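Local coordinates for protein TagI restriction endonuclease (Thermocrispum agreste, PDB 6GHS) that probably cleaves DNA carrying modified cytosines such as 5-methylcytosine, pairing an SRA domain that reads the modification with an HNH nuclease domain, at residues I230-P240 with I290-Q301. Residues are numbered along the deposited sequence; the frame is centred on the assembly and turned at random.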
ATOM      1  N   ILE A 230       1.189  16.803  -0.716  1.00 36.18           N
ATOM      2  CA  ILE A 230       1.710  17.620   0.371  1.00 36.18           C
ATOM      3  C   ILE A 230       0.552  17.903   1.319  1.00 37.68           C
ATOM      4  O   ILE A 230       0.605  17.546   2.498  1.00 37.30           O
ATOM      5  CB  ILE A 230       2.366  18.911  -0.164  1.00 35.15           C
ATOM      6  CG1 ILE A 230       3.434  18.557  -1.216  1.00 36.04           C
ATOM      7  CG2 ILE A 230       2.995  19.708   0.960  1.00 34.10           C
ATOM      8  CD1 ILE A 230       4.166  19.736  -1.818  1.00 36.09           C
ATOM      9  N   ARG A 231      -0.497  18.528   0.796  1.00 39.64           N
ATOM     10  CA  ARG A 231      -1.760  18.670   1.522  1.00 41.06           C
ATOM     11  C   ARG A 231      -2.671  17.509   1.142  1.00 39.47           C
ATOM     12  O   ARG A 231      -3.094  17.435  -0.011  1.00 36.98           O
ATOM     13  CB  ARG A 231      -2.446  19.976   1.166  1.00 44.39           C
ATOM     14  CG  ARG A 231      -3.813  20.140   1.804  1.00 46.79           C
ATOM     15  CD  ARG A 231      -4.455  21.435   1.369  1.00 49.27           C
ATOM     16  NE  ARG A 231      -5.665  21.694   2.133  1.00 51.59           N
ATOM     17  CZ  ARG A 231      -6.310  22.855   2.164  1.00 55.40           C
ATOM     18  NH1 ARG A 231      -5.878  23.898   1.455  1.00 57.05           N
ATOM     19  NH2 ARG A 231      -7.400  22.973   2.919  1.00 58.01           N
ATOM     20  N   PRO A 232      -3.007  16.625   2.104  1.00 39.06           N
ATOM     21  CA  PRO A 232      -3.681  15.372   1.726  1.00 40.04           C
ATOM     22  C   PRO A 232      -5.019  15.566   1.026  1.00 39.61           C
ATOM     23  O   PRO A 232      -5.651  16.610   1.168  1.00 38.02           O
ATOM     24  CB  PRO A 232      -3.877  14.642   3.063  1.00 39.92           C
ATOM     25  CG  PRO A 232      -2.973  15.318   4.022  1.00 39.43           C
ATOM     26  CD  PRO A 232      -2.847  16.732   3.561  1.00 38.59           C
ATOM     27  N   LEU A 233      -5.427  14.552   0.278  1.00 40.67           N
ATOM     28  CA  LEU A 233      -6.682  14.588  -0.453  1.00 43.20           C
ATOM     29  C   LEU A 233      -7.835  14.218   0.477  1.00 45.13           C
ATOM     30  O   LEU A 233      -7.609  13.683   1.562  1.00 44.55           O
ATOM     31  CB  LEU A 233      -6.625  13.611  -1.629  1.00 44.10           C
ATOM     32  CG  LEU A 233      -5.461  13.748  -2.616  1.00 44.53           C
ATOM     33  CD1 LEU A 233      -5.535  12.657  -3.669  1.00 43.92           C
ATOM     34  CD2 LEU A 233      -5.462  15.124  -3.273  1.00 46.28           C
ATOM     35  N   GLY A 234      -9.063  14.523   0.058  1.00 48.20           N
ATOM     36  CA  GLY A 234     -10.265  13.995   0.712  1.00 50.06           C
ATOM     37  C   GLY A 234     -11.065  14.978   1.538  1.00 52.97           C
ATOM     38  O   GLY A 234     -10.770  16.173   1.569  1.00 49.65           O
ATOM     39  N   ARG A 235     -12.076  14.438   2.221  1.00 60.17           N
ATOM     40  CA  ARG A 235     -13.127  15.237   2.878  1.00 64.17           C
ATOM     41  C   ARG A 235     -12.624  16.253   3.883  1.00 60.46           C
ATOM     42  O   ARG A 235     -13.045  17.400   3.839  1.00 63.54           O
ATOM     43  CB  ARG A 235     -14.160  14.340   3.572  1.00 70.87           C
ATOM     44  CG  ARG A 235     -15.346  13.973   2.698  1.00 75.43           C
ATOM     45  CD  ARG A 235     -16.168  12.878   3.352  1.00 79.65           C
ATOM     46  NE  ARG A 235     -17.129  12.286   2.422  1.00 82.09           N
ATOM     47  CZ  ARG A 235     -17.372  10.978   2.266  1.00 86.59           C
ATOM     48  NH1 ARG A 235     -16.711  10.045   2.960  1.00 87.19           N
ATOM     49  NH2 ARG A 235     -18.288  10.591   1.376  1.00 89.32           N
ATOM     50  N   LYS A 236     -11.742  15.835   4.785  1.00 57.50           N
ATOM     51  CA  LYS A 236     -11.244  16.726   5.846  1.00 58.02           C
ATOM     52  C   LYS A 236     -10.331  17.845   5.302  1.00 56.47           C
ATOM     53  O   LYS A 236     -10.586  19.048   5.525  1.00 56.92           O
ATOM     54  CB  LYS A 236     -10.535  15.910   6.949  1.00 58.26           C
ATOM     55  CG  LYS A 236      -9.787  16.711   8.018  1.00 59.26           C
ATOM     56  CD  LYS A 236     -10.685  17.561   8.914  1.00 60.80           C
ATOM     57  CE  LYS A 236      -9.892  18.663   9.619  1.00 62.01           C
ATOM     58  NZ  LYS A 236     -10.195  18.767  11.077  1.00 62.02           N
ATOM     59  N   HIS A 237      -9.286  17.442   4.583  1.00 51.69           N
ATOM     60  CA  HIS A 237      -8.218  18.355   4.180  1.00 50.10           C
ATOM     61  C   HIS A 237      -8.451  19.024   2.815  1.00 49.24           C
ATOM     62  O   HIS A 237      -8.082  20.186   2.627  1.00 47.79           O
ATOM     63  CB  HIS A 237      -6.879  17.619   4.203  1.00 50.47           C
ATOM     64  CG  HIS A 237      -6.521  17.041   5.545  1.00 49.92           C
ATOM     65  ND1 HIS A 237      -6.139  17.822   6.616  1.00 47.99           N
ATOM     66  CD2 HIS A 237      -6.462  15.758   5.977  1.00 48.40           C
ATOM     67  CE1 HIS A 237      -5.876  17.046   7.652  1.00 48.29           C
ATOM     68  NE2 HIS A 237      -6.060  15.789   7.289  1.00 48.24           N
ATOM     69  N   GLY A 238      -9.052  18.293   1.873  1.00 49.80           N
ATOM     70  CA  GLY A 238      -9.456  18.848   0.572  1.00 49.19           C
ATOM     71  C   GLY A 238      -8.302  19.399  -0.241  1.00 48.87           C
ATOM     72  O   GLY A 238      -8.353  20.522  -0.741  1.00 49.28           O
ATOM     73  N   GLY A 239      -7.246  18.604  -0.349  1.00 49.04           N
ATOM     74  CA  GLY A 239      -6.094  18.956  -1.161  1.00 46.70           C
ATOM     75  C   GLY A 239      -6.400  18.697  -2.622  1.00 44.16           C
ATOM     76  O   GLY A 239      -7.116  17.755  -2.948  1.00 41.03           O
ATOM     77  N   PRO A 240      -5.869  19.537  -3.512  1.00 44.04           N
ATOM     78  CA  PRO A 240      -6.052  19.272  -4.921  1.00 44.60           C
ATOM     79  C   PRO A 240      -5.095  18.182  -5.380  1.00 43.18           C
ATOM     80  O   PRO A 240      -3.982  18.059  -4.840  1.00 39.72           O
ATOM     81  CB  PRO A 240      -5.680  20.608  -5.561  1.00 46.65           C
ATOM     82  CG  PRO A 240      -4.607  21.145  -4.670  1.00 46.20           C
ATOM     83  CD  PRO A 240      -5.050  20.744  -3.287  1.00 45.49           C
ATOM     84  N   ILE A 290       6.025  24.204  -6.648  1.00 60.18           N
ATOM     85  CA  ILE A 290       5.369  23.853  -5.399  1.00 60.95           C
ATOM     86  C   ILE A 290       4.655  25.086  -4.836  1.00 61.65           C
ATOM     87  O   ILE A 290       5.286  26.109  -4.564  1.00 65.53           O
ATOM     88  CB  ILE A 290       6.373  23.319  -4.366  1.00 59.54           C
ATOM     89  CG1 ILE A 290       7.056  22.060  -4.894  1.00 58.52           C
ATOM     90  CG2 ILE A 290       5.670  23.015  -3.049  1.00 60.43           C
ATOM     91  CD1 ILE A 290       8.395  21.811  -4.243  1.00 60.43           C
ATOM     92  N   ASP A 291       3.341  24.964  -4.661  1.00 59.87           N
ATOM     93  CA  ASP A 291       2.503  26.020  -4.100  1.00 59.02           C
ATOM     94  C   ASP A 291       2.729  26.059  -2.598  1.00 57.22           C
ATOM     95  O   ASP A 291       2.385  25.109  -1.912  1.00 58.29           O
ATOM     96  CB  ASP A 291       1.036  25.709  -4.428  1.00 59.57           C
ATOM     97  CG  ASP A 291       0.062  26.746  -3.898  1.00 61.49           C
ATOM     98  OD1 ASP A 291       0.465  27.701  -3.189  1.00 63.35           O
ATOM     99  OD2 ASP A 291      -1.137  26.593  -4.209  1.00 60.55           O
ATOM    100  N   LEU A 292       3.281  27.159  -2.090  1.00 57.09           N
ATOM    101  CA  LEU A 292       3.679  27.236  -0.673  1.00 57.52           C
ATOM    102  C   LEU A 292       2.537  27.175   0.332  1.00 55.19           C
ATOM    103  O   LEU A 292       2.782  26.874   1.488  1.00 54.13           O
ATOM    104  CB  LEU A 292       4.499  28.493  -0.380  1.00 61.82           C
ATOM    105  CG  LEU A 292       5.989  28.427  -0.709  1.00 69.65           C
ATOM    106  CD1 LEU A 292       6.245  28.739  -2.185  1.00 73.32           C
ATOM    107  CD2 LEU A 292       6.761  29.385   0.192  1.00 71.98           C
ATOM    108  N   ASP A 293       1.308  27.483  -0.077  1.00 56.75           N
ATOM    109  CA  ASP A 293       0.149  27.327   0.819  1.00 60.75           C
ATOM    110  C   ASP A 293      -0.002  25.881   1.298  1.00 58.89           C
ATOM    111  O   ASP A 293      -0.271  25.634   2.482  1.00 57.94           O
ATOM    112  CB  ASP A 293      -1.159  27.783   0.149  1.00 64.88           C
ATOM    113  CG  ASP A 293      -1.238  29.286  -0.018  1.00 69.91           C
ATOM    114  OD1 ASP A 293      -0.919  30.019   0.949  1.00 73.02           O
ATOM    115  OD2 ASP A 293      -1.620  29.734  -1.123  1.00 74.23           O
ATOM    116  N   HIS A 294       0.184  24.934   0.374  1.00 55.07           N
ATOM    117  CA  HIS A 294       0.113  23.507   0.694  1.00 49.27           C
ATOM    118  C   HIS A 294       1.233  23.116   1.643  1.00 45.71           C
ATOM    119  O   HIS A 294       0.995  22.378   2.580  1.00 45.15           O
ATOM    120  CB  HIS A 294       0.176  22.637  -0.557  1.00 48.55           C
ATOM    121  CG  HIS A 294      -0.853  22.976  -1.590  1.00 48.63           C
ATOM    122  ND1 HIS A 294      -2.175  23.209  -1.281  1.00 48.01           N
ATOM    123  CD2 HIS A 294      -0.752  23.100  -2.934  1.00 49.48           C
ATOM    124  CE1 HIS A 294      -2.844  23.469  -2.389  1.00 49.97           C
ATOM    125  NE2 HIS A 294      -2.003  23.411  -3.408  1.00 51.30           N
ATOM    126  N   ILE A 295       2.441  23.627   1.418  1.00 44.33           N
ATOM    127  CA  ILE A 295       3.545  23.400   2.354  1.00 44.74           C
ATOM    128  C   ILE A 295       3.176  23.870   3.754  1.00 45.45           C
ATOM    129  O   ILE A 295       3.313  23.118   4.710  1.00 45.28           O
ATOM    130  CB  ILE A 295       4.863  24.056   1.881  1.00 44.66           C
ATOM    131  CG1 ILE A 295       5.381  23.290   0.652  1.00 45.02           C
ATOM    132  CG2 ILE A 295       5.896  24.101   3.014  1.00 44.49           C
ATOM    133  CD1 ILE A 295       6.820  23.560   0.274  1.00 46.13           C
ATOM    134  N   ARG A 296       2.704  25.105   3.862  1.00 48.74           N
ATOM    135  CA  ARG A 296       2.247  25.647   5.144  1.00 51.33           C
ATOM    136  C   ARG A 296       1.205  24.776   5.814  1.00 47.11           C
ATOM    137  O   ARG A 296       1.260  24.592   7.023  1.00 45.41           O
ATOM    138  CB  ARG A 296       1.676  27.060   4.985  1.00 58.79           C
ATOM    139  CG  ARG A 296       2.713  28.165   5.111  1.00 63.72           C
ATOM    140  CD  ARG A 296       2.180  29.481   4.576  1.00 68.81           C
ATOM    141  NE  ARG A 296       3.294  30.322   4.150  1.00 72.66           N
ATOM    142  CZ  ARG A 296       3.332  31.057   3.039  1.00 74.41           C
ATOM    143  NH1 ARG A 296       2.308  31.090   2.178  1.00 74.84           N
ATOM    144  NH2 ARG A 296       4.424  31.769   2.782  1.00 74.89           N
ATOM    145  N   TYR A 297       0.260  24.255   5.031  1.00 46.41           N
ATOM    146  CA  TYR A 297      -0.815  23.378   5.551  1.00 45.16           C
ATOM    147  C   TYR A 297      -0.259  22.101   6.167  1.00 42.47           C
ATOM    148  O   TYR A 297      -0.642  21.716   7.268  1.00 43.76           O
ATOM    149  CB  TYR A 297      -1.835  23.016   4.454  1.00 44.52           C
ATOM    150  CG  TYR A 297      -3.076  22.341   4.986  1.00 44.80           C
ATOM    151  CD1 TYR A 297      -3.062  20.984   5.328  1.00 46.24           C
ATOM    152  CD2 TYR A 297      -4.268  23.055   5.166  1.00 46.02           C
ATOM    153  CE1 TYR A 297      -4.194  20.350   5.834  1.00 47.00           C
ATOM    154  CE2 TYR A 297      -5.414  22.434   5.672  1.00 47.23           C
ATOM    155  CZ  TYR A 297      -5.371  21.076   6.004  1.00 48.08           C
ATOM    156  OH  TYR A 297      -6.488  20.435   6.501  1.00 47.38           O
ATOM    157  N   HIS A 298       0.639  21.453   5.441  1.00 39.97           N
ATOM    158  CA  HIS A 298       1.292  20.237   5.913  1.00 39.93           C
ATOM    159  C   HIS A 298       2.074  20.470   7.187  1.00 38.75           C
ATOM    160  O   HIS A 298       1.998  19.671   8.101  1.00 40.48           O
ATOM    161  CB  HIS A 298       2.237  19.690   4.834  1.00 39.69           C
ATOM    162  CG  HIS A 298       3.044  18.508   5.269  1.00 37.91           C
ATOM    163  ND1 HIS A 298       4.314  18.629   5.786  1.00 37.12           N
ATOM    164  CD2 HIS A 298       2.766  17.185   5.252  1.00 37.34           C
ATOM    165  CE1 HIS A 298       4.786  17.431   6.065  1.00 37.13           C
ATOM    166  NE2 HIS A 298       3.866  16.537   5.750  1.00 37.87           N
ATOM    167  N   ARG A 299       2.841  21.552   7.221  1.00 38.66           N
ATOM    168  CA  ARG A 299       3.579  21.969   8.416  1.00 39.68           C
ATOM    169  C   ARG A 299       2.633  22.121   9.621  1.00 39.05           C
ATOM    170  O   ARG A 299       2.971  21.777  10.752  1.00 37.50           O
ATOM    171  CB  ARG A 299       4.311  23.293   8.141  1.00 40.50           C
ATOM    172  CG  ARG A 299       5.535  23.519   9.004  1.00 42.44           C
ATOM    173  CD  ARG A 299       5.999  24.963   8.918  1.00 44.46           C
ATOM    174  NE  ARG A 299       6.415  25.320   7.561  1.00 45.54           N
ATOM    175  CZ  ARG A 299       6.128  26.460   6.922  1.00 47.23           C
ATOM    176  NH1 ARG A 299       5.380  27.417   7.473  1.00 48.97           N
ATOM    177  NH2 ARG A 299       6.578  26.638   5.686  1.00 47.90           N
ATOM    178  N   SER A 300       1.433  22.618   9.344  1.00 39.31           N
ATOM    179  CA  SER A 300       0.430  22.879  10.360  1.00 39.84           C
ATOM    180  C   SER A 300      -0.326  21.652  10.866  1.00 38.83           C
ATOM    181  O   SER A 300      -1.233  21.807  11.675  1.00 39.40           O
ATOM    182  CB  SER A 300      -0.552  23.954   9.850  1.00 41.88           C
ATOM    183  OG  SER A 300       0.069  25.236   9.852  1.00 44.32           O
ATOM    184  N   GLN A 301       0.024  20.449  10.399  1.00 39.19           N
ATOM    185  CA  GLN A 301      -0.487  19.183  10.971  1.00 38.55           C
ATOM    186  C   GLN A 301       0.370  18.649  12.119  1.00 38.07           C
ATOM    187  O   GLN A 301      -0.001  17.652  12.737  1.00 38.23           O
ATOM    188  CB  GLN A 301      -0.544  18.077   9.917  1.00 39.22           C
ATOM    189  CG  GLN A 301      -1.414  18.324   8.700  1.00 40.69           C
ATOM    190  CD  GLN A 301      -1.336  17.151   7.736  1.00 42.55           C
ATOM    191  OE1 GLN A 301      -0.256  16.836   7.223  1.00 43.50           O
ATOM    192  NE2 GLN A 301      -2.466  16.472   7.516  1.00 43.10           N
TER
HETATM  193  O   HOH W   1      -3.061  24.762   0.799  1.00 37.20           O
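The guanidinium of Arg231 lies flat on the ring of Tyr297. This packs a loop of the HNH (beta-beta-alpha-metal) nuclease region against helix 292-299. The loop, 230-240, follows strand 223-229. The Arg231 side chain is extended, with CG anti to the backbone N (chi1 176°), and this runs it along one face of the tyrosine. Arg231 CG makes a CH-pi contact over that face, 4.0 Å from the centroid of the Tyr297 ring. Further out the guanidinium stacks at 19° to the ring, as an off-centre cation-pi pair. NE and NH2 of Arg231 also make weak hydrogen bonds to the backbone O of His237, which may help hold the guanidinium in place. Tyr297 OH is hydrogen-bonded to His237 ND1 at 2.6 Å, with His237 at the edge of the tyrosine ring, near its plane. The two rings stand almost perpendicular. Without the ring of Tyr297, as with an alanine here, the Arg231 guanidinium would probably lose its stacking surface and His237 ND1 this partner. Gln301 NE2 sits over a face of the His237 ring, and Trp134 of the second subunit packs edge-to-face with that histidine. Deeper in, Ile230 CD1 meets Ile290 CG2, and Ile230 CG2 rests against the helix backbone at His294 O. His298 CD2 comes near Ile230 O, while His298 NE2 is hydrogen-bonded to Phe257 O. Pro240 CD touches His294 CE1 at 3.6 Å. A water bridges the two segments, accepting from Arg231 NH1 at 3.0 Å and lying 2.7 Å from His294 ND1.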